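Local coordinates for protein K5 lyase (Enterobacteria phage k1-5, PDB 2X3H) that cleaves the K5 capsular polysaccharide (heparosan) of its bacterial host by an eliminative lyase reaction, probably as part of a trimeric viral tail spike, at residues S142-E147 and S171-S176; I96-F101 and D114-G119; Q156-S161 and T181-I186; L197-I202 and S226-V231; A215-A220 and K234-F239. All coordinates share one frame; numbering follows the deposited sequence.

Contact 1 (S142-E147 and S171-S176)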
# COMPACT_ATOMS: atom_id res chain seq x y z
N SER A 142 -23.53 15.55 13.25
CA SER A 142 -22.22 16.19 13.12
C SER A 142 -21.83 17.12 14.26
O SER A 142 -22.69 17.73 14.90
CB SER A 142 -22.13 16.95 11.79
OG SER A 142 -23.05 18.03 11.75
N ASN A 143 -20.52 17.22 14.47
CA ASN A 143 -19.94 18.26 15.34
C ASN A 143 -20.55 18.31 16.74
O ASN A 143 -20.96 19.37 17.23
CB ASN A 143 -20.07 19.64 14.66
CG ASN A 143 -19.57 19.64 13.22
OD1 ASN A 143 -18.59 18.97 12.88
ND2 ASN A 143 -20.23 20.41 12.36
N ILE A 144 -20.59 17.16 17.40
CA ILE A 144 -21.29 17.06 18.68
C ILE A 144 -20.64 15.99 19.55
O ILE A 144 -19.93 15.11 19.05
CB ILE A 144 -22.80 16.76 18.43
CG1 ILE A 144 -23.65 17.09 19.66
CG2 ILE A 144 -23.01 15.31 17.96
CD1 ILE A 144 -25.11 17.41 19.31
N THR A 145 -20.86 16.08 20.85
CA THR A 145 -20.39 15.08 21.79
C THR A 145 -21.59 14.32 22.33
O THR A 145 -22.63 14.92 22.60
CB THR A 145 -19.64 15.75 22.95
OG1 THR A 145 -18.47 16.41 22.44
CG2 THR A 145 -19.24 14.72 24.00
N VAL A 146 -21.44 13.00 22.46
CA VAL A 146 -22.46 12.14 23.07
C VAL A 146 -21.85 11.49 24.30
O VAL A 146 -20.90 10.72 24.20
CB VAL A 146 -22.97 11.09 22.06
CG1 VAL A 146 -24.01 10.16 22.70
CG2 VAL A 146 -23.54 11.78 20.83
N GLU A 147 -22.39 11.84 25.46
CA GLU A 147 -21.86 11.37 26.73
C GLU A 147 -22.77 10.32 27.37
O GLU A 147 -23.98 10.51 27.45
CB GLU A 147 -21.71 12.56 27.70
CG GLU A 147 -21.15 12.14 29.04
CD GLU A 147 -20.87 13.31 29.98
OE1 GLU A 147 -21.08 14.48 29.60
OE2 GLU A 147 -20.44 13.02 31.13
N SER A 171 -20.27 12.63 11.30
CA SER A 171 -18.95 13.24 11.15
C SER A 171 -18.57 14.13 12.31
O SER A 171 -19.38 14.93 12.81
CB SER A 171 -18.83 14.00 9.83
OG SER A 171 -19.78 15.03 9.74
N ASP A 172 -17.31 14.00 12.72
CA ASP A 172 -16.78 14.81 13.80
C ASP A 172 -17.63 14.72 15.06
O ASP A 172 -18.05 15.74 15.62
CB ASP A 172 -16.63 16.24 13.32
CG ASP A 172 -15.55 16.36 12.27
OD1 ASP A 172 -14.44 15.83 12.50
OD2 ASP A 172 -15.81 16.96 11.21
N VAL A 173 -17.85 13.47 15.48
CA VAL A 173 -18.55 13.17 16.72
C VAL A 173 -17.61 12.59 17.76
O VAL A 173 -16.82 11.69 17.47
CB VAL A 173 -19.73 12.21 16.49
CG1 VAL A 173 -20.45 11.90 17.81
CG2 VAL A 173 -20.72 12.81 15.50
N ASN A 174 -17.70 13.13 18.98
CA ASN A 174 -16.93 12.61 20.11
C ASN A 174 -17.81 11.86 21.09
O ASN A 174 -18.80 12.40 21.58
CB ASN A 174 -16.23 13.76 20.84
CG ASN A 174 -15.32 14.56 19.94
OD1 ASN A 174 -14.50 13.99 19.21
ND2 ASN A 174 -15.44 15.88 19.97
N PHE A 175 -17.43 10.62 21.39
CA PHE A 175 -18.18 9.79 22.33
C PHE A 175 -17.41 9.72 23.63
O PHE A 175 -16.25 9.31 23.66
CB PHE A 175 -18.38 8.38 21.75
CG PHE A 175 -19.29 8.36 20.55
CD1 PHE A 175 -18.76 8.35 19.26
CD2 PHE A 175 -20.67 8.36 20.70
CE1 PHE A 175 -19.58 8.34 18.13
CE2 PHE A 175 -21.51 8.34 19.59
CZ PHE A 175 -20.98 8.34 18.29
N SER A 176 -18.06 10.13 24.72
CA SER A 176 -17.36 10.25 26.00
C SER A 176 -18.00 9.41 27.11
O SER A 176 -19.19 9.07 27.02
CB SER A 176 -17.32 11.72 26.44
OG SER A 176 -18.62 12.25 26.54
O HOH W 1 -18.25 17.73 10.54
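Two successive coils of a parallel beta-helix meet here, with strand 144-147 beside strand 173-176 and matching corners at Asn143 and Asp172. The axes of the short strands differ by 20° in direction, and the register stays in step from Ser142-Ser171 to Glu147-Ser176. Both corner residues take the left-handed helical backbone conformation, so the chain bends in nearly the same way in both coils. At the corner, Asn143 N donates to Ser171 O (3.0 Å); after it, Val146 N reaches Asn174 O at 2.8 Å and Ser176 N reaches Val146 O at 2.9 Å, whereas the bond from Ile144 N to Asp172 O is weak. On the buried face Val146 and Phe175 lie side by side. With CG beside its own backbone N (chi1 -68°), Phe175 brings CD2 to 3.8 Å from Val146 CB, and Val173 CG1 covers part of one ring face. The corner side chains also run alongside each other, the Asn143 amide and Asp172 carboxylate planes only 21° apart. Asn143 ND2 is held by Asp114, and Asp172 lies near Arg140 and Lys200 of the second subunit in long, weak ion pairs. What joins the two acceptor oxygens is a water: it donates to Asn143 OD1 (2.7 Å) and Asp172 OD2 (2.6 Å) while accepting from Ser171 OG at 3.2 Å.

Contact 2 (I96-F101 and D114-G119). Unlike the reference sequence in segment 96-101: Ile96 (reference Val).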
# COMPACT_ATOMS: atom_id res chain seq x y z
N ILE A 96 -28.11 21.76 18.23
CA ILE A 96 -28.09 21.63 19.68
C ILE A 96 -26.66 21.93 20.13
O ILE A 96 -25.78 21.07 20.09
CB ILE A 96 -28.56 20.24 20.14
CG1 ILE A 96 -30.00 20.00 19.67
CG2 ILE A 96 -28.49 20.12 21.65
CD1 ILE A 96 -30.53 18.60 19.99
N SER A 97 -26.43 23.18 20.54
CA SER A 97 -25.10 23.65 20.83
C SER A 97 -25.05 24.50 22.10
O SER A 97 -26.09 24.84 22.68
CB SER A 97 -24.56 24.44 19.63
OG SER A 97 -25.22 25.69 19.46
N ASP A 98 -23.83 24.82 22.52
CA ASP A 98 -23.57 25.74 23.65
C ASP A 98 -24.24 25.29 24.94
O ASP A 98 -24.89 26.07 25.64
CB ASP A 98 -24.00 27.18 23.30
CG ASP A 98 -23.14 27.82 22.21
OD1 ASP A 98 -22.06 27.30 21.88
OD2 ASP A 98 -23.57 28.88 21.68
N GLY A 99 -24.07 24.01 25.28
CA GLY A 99 -24.61 23.51 26.53
C GLY A 99 -24.48 22.01 26.68
O GLY A 99 -24.01 21.31 25.77
N VAL A 100 -24.87 21.53 27.86
CA VAL A 100 -24.93 20.12 28.16
C VAL A 100 -26.40 19.78 28.36
O VAL A 100 -27.05 20.31 29.26
CB VAL A 100 -24.11 19.78 29.42
CG1 VAL A 100 -24.20 18.28 29.72
CG2 VAL A 100 -22.66 20.21 29.26
N PHE A 101 -26.92 18.91 27.50
CA PHE A 101 -28.36 18.68 27.45
C PHE A 101 -28.70 17.32 28.00
O PHE A 101 -28.52 16.29 27.34
CB PHE A 101 -28.86 18.86 26.01
CG PHE A 101 -28.62 20.23 25.47
CD1 PHE A 101 -27.38 20.59 24.93
CD2 PHE A 101 -29.63 21.19 25.51
CE1 PHE A 101 -27.15 21.87 24.45
CE2 PHE A 101 -29.42 22.46 25.01
CZ PHE A 101 -28.17 22.81 24.49
N ASP A 114 -26.69 18.99 14.34
CA ASP A 114 -25.36 19.60 14.37
C ASP A 114 -25.17 20.22 15.75
O ASP A 114 -26.07 20.89 16.26
CB ASP A 114 -25.25 20.69 13.29
CG ASP A 114 -23.93 21.45 13.34
OD1 ASP A 114 -22.93 20.87 13.80
OD2 ASP A 114 -23.87 22.61 12.88
N GLY A 115 -24.01 19.96 16.36
CA GLY A 115 -23.69 20.50 17.68
C GLY A 115 -22.73 21.69 17.70
O GLY A 115 -22.39 22.19 18.78
N ARG A 116 -22.31 22.14 16.52
CA ARG A 116 -21.39 23.28 16.39
C ARG A 116 -20.09 23.14 17.22
O ARG A 116 -19.42 24.14 17.52
CB ARG A 116 -22.10 24.61 16.69
CG ARG A 116 -23.29 24.91 15.76
CD ARG A 116 -24.06 26.18 16.16
NE ARG A 116 -23.24 27.39 16.12
CZ ARG A 116 -23.06 28.21 17.15
NH1 ARG A 116 -23.65 27.97 18.32
NH2 ARG A 116 -22.29 29.28 17.00
N GLY A 117 -19.74 21.91 17.56
CA GLY A 117 -18.56 21.62 18.38
C GLY A 117 -18.71 21.95 19.86
O GLY A 117 -17.77 21.77 20.63
N SER A 118 -19.87 22.45 20.26
CA SER A 118 -20.05 22.84 21.66
C SER A 118 -21.23 22.18 22.36
O SER A 118 -21.36 22.28 23.59
CB SER A 118 -20.16 24.36 21.78
OG SER A 118 -21.36 24.82 21.18
N GLY A 119 -22.09 21.52 21.60
CA GLY A 119 -23.20 20.80 22.20
C GLY A 119 -22.77 19.45 22.76
O GLY A 119 -21.95 18.75 22.15
O HOH W 2 -22.46 30.48 19.84
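Charged and hydroxyl groups carry most of the contact between Asp98 and Ser97 on one side and Arg116 and Ser118 on the other. Ser118 OG donates to Asp98 OD1 at 2.7 Å, meeting the oxygen on its anti side but 34° out of the carboxylate plane. The other oxygen, Asp98 OD2, forms a long, weak salt bridge with Arg116 NH1 (3.5 Å). Carboxylate and guanidinium planes stand 73° apart, which rules out a flat two-pronged pairing. A bend at chi3 (61°) folds the arginine back toward Ser97, and Arg116 NH1 gives its shorter bond to Ser97 OG (3.0 Å), almost within the guanidinium plane. Ser97 OG is in turn bonded to Ser67 O.

Water-mediated bonding supplements the long ion pair: one molecule donates to Asp98 OD2 at 2.7 Å and accepts from Arg116 NH2 at 3.1 Å. Asp98 OD1 also binds Ala93 N of the second subunit, placing this cluster at the trimer interface.

The bonds made by backbone N-H groups belong to an early coil of the parallel beta-helix, where the segment 114-119 links strands 112-114 and 119-123. Ile96 N donates to Asp114 O (3.0 Å). Asp114 OD1 accepts from Arg116 N in an Asx turn, the donor lying above the carboxylate plane, and Gly115 O receives both Ser118 N and Gly119 N.

Among the weaker contacts, the buried Ile96 O lacks a conventional partner and is approached instead by CA-H groups of Gly115 and Gly119, with Gly119 CA at 3.3 Å.

Contact 3 (Q156-S161 and T181-I186)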
# COMPACT_ATOMS: atom_id res chain seq x y z
N GLN A 156 -25.61 -2.52 29.93
CA GLN A 156 -25.82 -2.63 28.48
C GLN A 156 -26.46 -1.38 27.87
O GLN A 156 -27.40 -0.82 28.42
CB GLN A 156 -26.69 -3.86 28.17
CG GLN A 156 -27.18 -3.97 26.73
CD GLN A 156 -26.07 -4.26 25.73
OE1 GLN A 156 -25.14 -5.03 26.02
NE2 GLN A 156 -26.16 -3.66 24.54
N GLY A 157 -25.95 -0.96 26.72
CA GLY A 157 -26.53 0.17 26.01
C GLY A 157 -25.67 0.66 24.87
O GLY A 157 -24.44 0.75 25.02
N GLN A 158 -26.30 0.96 23.73
CA GLN A 158 -25.63 1.63 22.60
C GLN A 158 -25.79 3.14 22.79
O GLN A 158 -26.86 3.61 23.20
CB GLN A 158 -26.27 1.30 21.24
CG GLN A 158 -26.79 -0.13 20.98
CD GLN A 158 -25.81 -1.24 21.29
OE1 GLN A 158 -24.62 -1.02 21.47
NE2 GLN A 158 -26.33 -2.46 21.35
N GLN A 159 -24.77 3.91 22.43
CA GLN A 159 -24.90 5.37 22.50
C GLN A 159 -25.72 5.93 21.32
O GLN A 159 -26.73 6.60 21.53
CB GLN A 159 -23.54 6.06 22.60
CG GLN A 159 -22.73 5.71 23.84
CD GLN A 159 -21.46 6.53 23.94
OE1 GLN A 159 -20.48 6.25 23.25
NE2 GLN A 159 -21.46 7.55 24.80
N VAL A 160 -25.28 5.66 20.10
CA VAL A 160 -26.05 6.04 18.91
C VAL A 160 -26.26 4.83 18.02
O VAL A 160 -25.30 4.16 17.63
CB VAL A 160 -25.31 7.12 18.08
CG1 VAL A 160 -26.04 7.39 16.77
CG2 VAL A 160 -25.19 8.41 18.87
N SER A 161 -27.53 4.54 17.71
CA SER A 161 -27.90 3.42 16.84
C SER A 161 -28.50 3.94 15.54
O SER A 161 -29.41 4.78 15.55
CB SER A 161 -28.94 2.52 17.53
OG SER A 161 -28.46 1.99 18.75
N THR A 181 -21.31 -2.80 28.27
CA THR A 181 -21.42 -3.53 27.02
C THR A 181 -22.27 -2.75 26.02
O THR A 181 -23.18 -2.00 26.39
CB THR A 181 -21.98 -4.94 27.24
OG1 THR A 181 -23.28 -4.86 27.85
CG2 THR A 181 -21.04 -5.72 28.15
N GLY A 182 -21.93 -2.94 24.75
CA GLY A 182 -22.55 -2.21 23.65
C GLY A 182 -21.50 -1.38 22.93
O GLY A 182 -20.30 -1.53 23.18
N PHE A 183 -21.99 -0.50 22.07
CA PHE A 183 -21.14 0.27 21.16
C PHE A 183 -21.43 1.76 21.20
O PHE A 183 -22.55 2.19 21.50
CB PHE A 183 -21.34 -0.24 19.73
CG PHE A 183 -20.92 -1.67 19.56
CD1 PHE A 183 -19.66 -1.97 19.08
CD2 PHE A 183 -21.78 -2.70 19.89
CE1 PHE A 183 -19.25 -3.29 18.94
CE2 PHE A 183 -21.37 -4.03 19.75
CZ PHE A 183 -20.11 -4.32 19.27
N SER A 184 -20.41 2.56 20.89
CA SER A 184 -20.61 4.00 20.77
C SER A 184 -21.49 4.33 19.58
O SER A 184 -22.44 5.08 19.69
CB SER A 184 -19.27 4.73 20.70
OG SER A 184 -18.59 4.61 21.93
N LEU A 185 -21.15 3.76 18.42
CA LEU A 185 -21.92 3.98 17.21
C LEU A 185 -22.14 2.64 16.52
O LEU A 185 -21.18 1.97 16.18
CB LEU A 185 -21.17 4.95 16.29
CG LEU A 185 -21.79 5.21 14.91
CD1 LEU A 185 -23.18 5.84 15.00
CD2 LEU A 185 -20.88 6.11 14.08
N ILE A 186 -23.39 2.26 16.33
CA ILE A 186 -23.69 0.97 15.71
C ILE A 186 -24.71 1.16 14.60
O ILE A 186 -25.72 1.82 14.80
CB ILE A 186 -24.21 -0.08 16.75
CG1 ILE A 186 -24.61 -1.38 16.05
CG2 ILE A 186 -25.40 0.48 17.54
CD1 ILE A 186 -25.15 -2.44 16.96
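Gln158 and Gln159 reach Phe183 and Ser184 through contrasting torsions. Gln158 folds at chi2 (-50°), which turns OE1 back onto Phe183 N at 2.7 Å; the N-H arrives nearly along the C=O axis, and the same oxygen lies at the edge of the Phe183 ring, near its plane. Gln159 instead stays extended (chi2 -175°), carrying OE1 to Ser184 OG, which donates to it at 2.8 Å in the carbonyl plane. At the outer end Gln156 bends at chi2 (69°) and accepts from Thr181 OG1 (2.6 Å), from above its amide plane.

Backbone bonds continue alongside, from Gly157 N to Thr181 O, from Gln159 N to Phe183 O (3.0 Å) and from Ile186 N to Val160 O. These are neighbouring coils of the beta-helix, whose parallel strands 160-163 and 186-188 begin here. Val160 CG1 packs on Leu185 CD1 at 3.7 Å, and Gln158 CG rests on Ile186 CG2 at 3.8 Å.

Because Gly157 O lies 4.0 Å from Phe183 N, the Gln158 amide takes over the acceptor role of a strand carbonyl where the pairing is irregular. Gln159 similarly fixes the buried Ser184 OG, which also bonds Tyr236 OH, so side-chain amides tie the coils together beyond the regular strands.

Contact 4 (L197-I202 and S226-V231)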
# COMPACT_ATOMS: atom_id res chain seq x y z
N LEU A 197 -23.32 4.63 4.00
CA LEU A 197 -22.99 5.43 5.19
C LEU A 197 -21.63 6.07 5.03
O LEU A 197 -20.74 5.52 4.38
CB LEU A 197 -22.96 4.55 6.44
CG LEU A 197 -24.19 3.66 6.69
CD1 LEU A 197 -24.08 2.89 8.00
CD2 LEU A 197 -25.47 4.47 6.67
N MET A 198 -21.47 7.25 5.62
CA MET A 198 -20.14 7.85 5.74
C MET A 198 -19.94 8.17 7.20
O MET A 198 -20.64 9.01 7.75
CB MET A 198 -20.02 9.12 4.90
CG MET A 198 -19.99 8.87 3.39
SD MET A 198 -19.98 10.44 2.49
CE MET A 198 -19.77 9.91 0.79
N ILE A 199 -18.99 7.48 7.82
CA ILE A 199 -18.72 7.66 9.23
C ILE A 199 -17.28 8.13 9.33
O ILE A 199 -16.35 7.37 9.01
CB ILE A 199 -18.89 6.32 9.98
CG1 ILE A 199 -20.37 5.90 9.99
CG2 ILE A 199 -18.31 6.38 11.39
CD1 ILE A 199 -20.58 4.44 10.37
N LYS A 200 -17.08 9.38 9.73
CA LYS A 200 -15.74 9.96 9.64
C LYS A 200 -15.44 10.91 10.78
O LYS A 200 -16.31 11.67 11.22
CB LYS A 200 -15.55 10.67 8.31
CG LYS A 200 -16.64 11.67 7.95
CD LYS A 200 -16.65 11.93 6.45
CE LYS A 200 -17.71 12.91 6.06
NZ LYS A 200 -17.35 13.57 4.76
N GLY A 201 -14.21 10.86 11.26
CA GLY A 201 -13.81 11.77 12.33
C GLY A 201 -14.50 11.43 13.62
O GLY A 201 -15.24 12.25 14.18
N ILE A 202 -14.28 10.21 14.10
CA ILE A 202 -14.93 9.75 15.31
C ILE A 202 -13.91 9.56 16.41
O ILE A 202 -12.88 8.93 16.18
CB ILE A 202 -15.60 8.39 15.08
CG1 ILE A 202 -16.58 8.46 13.92
CG2 ILE A 202 -16.24 7.87 16.35
CD1 ILE A 202 -17.70 9.51 14.07
N SER A 226 -20.17 1.44 2.19
CA SER A 226 -20.02 2.45 3.23
C SER A 226 -18.57 2.75 3.52
O SER A 226 -17.69 1.92 3.28
CB SER A 226 -20.73 1.98 4.51
OG SER A 226 -22.14 1.90 4.32
N LEU A 227 -18.33 3.96 4.03
CA LEU A 227 -16.98 4.45 4.31
C LEU A 227 -16.85 4.74 5.80
O LEU A 227 -17.70 5.42 6.36
CB LEU A 227 -16.69 5.74 3.52
CG LEU A 227 -16.71 5.65 1.99
CD1 LEU A 227 -16.69 7.02 1.36
CD2 LEU A 227 -15.52 4.83 1.48
N ILE A 228 -15.79 4.24 6.42
CA ILE A 228 -15.48 4.55 7.82
C ILE A 228 -14.04 5.06 7.83
O ILE A 228 -13.14 4.31 7.46
CB ILE A 228 -15.61 3.30 8.70
CG1 ILE A 228 -17.04 2.76 8.62
CG2 ILE A 228 -15.18 3.59 10.16
CD1 ILE A 228 -17.22 1.42 9.33
N ASP A 229 -13.82 6.32 8.21
CA ASP A 229 -12.53 7.01 7.97
C ASP A 229 -12.18 7.90 9.16
O ASP A 229 -13.04 8.61 9.68
CB ASP A 229 -12.66 7.87 6.68
CG ASP A 229 -11.32 8.44 6.18
OD1 ASP A 229 -10.25 7.83 6.43
OD2 ASP A 229 -11.35 9.51 5.51
N ASN A 230 -10.93 7.85 9.61
CA ASN A 230 -10.45 8.78 10.64
C ASN A 230 -11.13 8.55 12.00
O ASN A 230 -11.93 9.38 12.46
CB ASN A 230 -10.62 10.24 10.16
CG ASN A 230 -9.66 10.62 9.02
OD1 ASN A 230 -10.00 11.41 8.12
ND2 ASN A 230 -8.45 10.08 9.06
N VAL A 231 -10.79 7.43 12.63
CA VAL A 231 -11.34 7.04 13.95
C VAL A 231 -10.20 6.97 14.97
O VAL A 231 -9.13 6.44 14.67
CB VAL A 231 -12.02 5.66 13.87
CG1 VAL A 231 -12.53 5.22 15.24
CG2 VAL A 231 -13.16 5.70 12.86
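Ile199 sits directly beside Ile228, and Ile202 beside Val231, so each side-chain bump on one strand meets a similar one on the next. The two isoleucines share nearly the same first torsion (chi1 -68° and -59°), with CG1 beside the backbone N in each; their branches therefore repeat from strand to strand, and Ile199 CB comes to 4.2 Å from Ile228 CG1. Further on, Ile202 CB faces Val231 CG2 at 4.3 Å. On the reverse face Met198 stretches out until CE lies 4.3 Å from Leu227 CD1.

Such stacks of like residues follow from the parallel beta-helix, in which strands 198-206 and 227-234 are neighbouring rungs; the short strand segments run within 7° of parallel. Ile199 and Ile202 point to the inside, where Leu185 and Phe175 pack on them. The opposite face turns to the other subunits: Lys200 NZ forms a salt bridge with Asp172 of the third subunit, and Asp229 packs on Asp229 of the second. Lys200 CB lies 3.5 Å from Asp229 O.

Five backbone hydrogen bonds, Ile199 N to Leu227 O (2.8 Å) among them, keep the strands in step. At the corner Gly201, without a side chain, lies against Asn230 CB, which is 3.8 Å from Gly201 N. At the other end Ser226 OG lies beside Leu197, accepting from Leu197 N at 3.0 Å and touching Leu197 CB at 3.5 Å.

Contact 5 (A215-A220 and K234-F239)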
# COMPACT_ATOMS: atom_id res chain seq x y z
N ALA A 215 -17.82 -4.88 23.97
CA ALA A 215 -18.01 -3.48 23.63
C ALA A 215 -17.01 -3.08 22.55
O ALA A 215 -15.95 -3.69 22.41
CB ALA A 215 -17.85 -2.58 24.86
N GLY A 216 -17.37 -2.06 21.79
CA GLY A 216 -16.49 -1.46 20.81
C GLY A 216 -16.91 -0.04 20.52
O GLY A 216 -17.91 0.45 21.05
N CYS A 217 -16.16 0.62 19.64
CA CYS A 217 -16.43 2.00 19.31
C CYS A 217 -17.43 2.08 18.16
O CYS A 217 -18.59 2.40 18.37
CB CYS A 217 -15.14 2.74 18.97
SG CYS A 217 -15.37 4.51 18.74
N VAL A 218 -16.99 1.75 16.95
CA VAL A 218 -17.89 1.78 15.79
C VAL A 218 -18.15 0.36 15.35
O VAL A 218 -17.20 -0.40 15.19
CB VAL A 218 -17.22 2.51 14.60
CG1 VAL A 218 -18.09 2.43 13.31
CG2 VAL A 218 -16.91 3.96 14.94
N LEU A 219 -19.41 0.02 15.12
CA LEU A 219 -19.77 -1.28 14.56
C LEU A 219 -20.65 -1.08 13.34
O LEU A 219 -21.70 -0.43 13.43
CB LEU A 219 -20.53 -2.11 15.60
CG LEU A 219 -21.30 -3.30 15.01
CD1 LEU A 219 -20.35 -4.25 14.28
CD2 LEU A 219 -22.06 -4.04 16.10
N ALA A 220 -20.21 -1.63 12.20
CA ALA A 220 -21.04 -1.67 10.99
C ALA A 220 -21.45 -3.12 10.76
O ALA A 220 -20.66 -3.94 10.26
CB ALA A 220 -20.28 -1.12 9.78
N LYS A 234 -9.97 4.82 22.26
CA LYS A 234 -9.10 4.52 23.39
C LYS A 234 -9.72 3.53 24.38
O LYS A 234 -10.85 3.74 24.85
CB LYS A 234 -8.70 5.81 24.10
CG LYS A 234 -7.81 6.66 23.21
CD LYS A 234 -7.45 7.99 23.80
CE LYS A 234 -6.38 8.65 22.91
NZ LYS A 234 -6.31 10.09 23.16
N ASN A 235 -8.98 2.47 24.67
CA ASN A 235 -9.28 1.53 25.75
C ASN A 235 -10.48 0.63 25.54
O ASN A 235 -11.01 0.08 26.50
CB ASN A 235 -9.48 2.26 27.09
CG ASN A 235 -8.36 3.22 27.42
OD1 ASN A 235 -8.61 4.40 27.64
ND2 ASN A 235 -7.15 2.71 27.50
N TYR A 236 -10.92 0.46 24.30
CA TYR A 236 -12.05 -0.44 24.05
C TYR A 236 -11.65 -1.91 24.12
O TYR A 236 -10.52 -2.26 23.78
CB TYR A 236 -12.72 -0.15 22.71
CG TYR A 236 -13.57 1.10 22.67
CD1 TYR A 236 -13.00 2.35 22.46
CD2 TYR A 236 -14.96 1.04 22.80
CE1 TYR A 236 -13.77 3.49 22.39
CE2 TYR A 236 -15.75 2.19 22.73
CZ TYR A 236 -15.15 3.41 22.53
OH TYR A 236 -15.89 4.55 22.44
N PRO A 237 -12.57 -2.77 24.57
CA PRO A 237 -12.26 -4.19 24.70
C PRO A 237 -12.47 -5.03 23.43
O PRO A 237 -11.88 -4.71 22.40
CB PRO A 237 -13.17 -4.64 25.86
CG PRO A 237 -14.35 -3.76 25.74
CD PRO A 237 -13.92 -2.46 25.11
N GLN A 238 -13.30 -6.08 23.49
CA GLN A 238 -13.29 -7.10 22.43
C GLN A 238 -13.41 -6.56 21.01
O GLN A 238 -12.67 -6.98 20.11
CB GLN A 238 -14.41 -8.11 22.65
CG GLN A 238 -14.55 -9.14 21.54
CD GLN A 238 -13.58 -10.29 21.66
OE1 GLN A 238 -13.92 -11.43 21.35
NE2 GLN A 238 -12.36 -10.00 22.09
N PHE A 239 -14.36 -5.66 20.80
CA PHE A 239 -14.66 -5.24 19.43
C PHE A 239 -13.91 -4.00 18.95
O PHE A 239 -14.09 -3.54 17.82
CB PHE A 239 -16.16 -5.21 19.18
CG PHE A 239 -16.80 -6.54 19.46
CD1 PHE A 239 -16.55 -7.61 18.63
CD2 PHE A 239 -17.58 -6.73 20.59
CE1 PHE A 239 -17.09 -8.85 18.88
CE2 PHE A 239 -18.13 -7.98 20.85
CZ PHE A 239 -17.89 -9.04 19.99
O HOH W 3 -16.30 -1.89 17.49
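The Tyr236 ring carries Cys217 over one face: Cys217 CB is 3.7 Å from the ring centroid and 16° off its normal, a CH-pi contact, and the backbone Cys217 N also lies over a face of the ring. Cys217 holds SG anti to the backbone N (chi1 -173°), which leaves the sulfur oblique to the same ring, 4.6 Å from the centroid and 37° off the normal. The backbone Lys234 N lies at the edge of the Tyr236 ring, in its plane, and Tyr206 meets this ring at a slant. The second flat group, the Phe239 ring, has Gln238 CG 3.6 Å above its plane, over the centre of one face. At its edge and near its plane is Ala215 N, 3.9 Å from Phe239 CD2, and Tyr266 joins it in a T-shaped (edge-to-face) pair.

Both rings belong to the loop that leaves strand 227-234 of the parallel beta-helix and leads to strand 242-245. This loop packs on the previous coil where the chain turns a corner at Cys217, between strands 215-216 and 218-221. Pro237 adds an apolar touch, with CG 3.8 Å from Ala215 CB.

Polar bonding is sparse by comparison. Phe239 N donates to Ala215 O at 3.0 Å, tilted away from the carbonyl plane. Beyond it a water bridges the two chain segments, donating to Val218 O at 2.9 Å and to Phe239 O at 2.8 Å.

Overall arrangement
All five contacts join nearby coils of one parallel beta-helix. Contact 2 lies nearest the N-terminus, its centre about 10 Å from that of contact 1. Contacts 1 and 4, with centres about 13 Å apart, are joined through neighbouring strands 168-178 (contact 1) and 198-206 (contact 4). The centres of contacts 3 and 5 are about 9 Å apart, and strand 182-183 of the first pairs with strand 215-216 of the second. Along the chain the segments of contacts 1 and 3 alternate, as do those of 4 and 5, because each coil visits several faces in turn. Contacts 1, 2 and 4, and Lys234 of contact 5, reach other subunits, whereas no other chain touches contact 3, consistent with trimer contacts concentrated on particular faces.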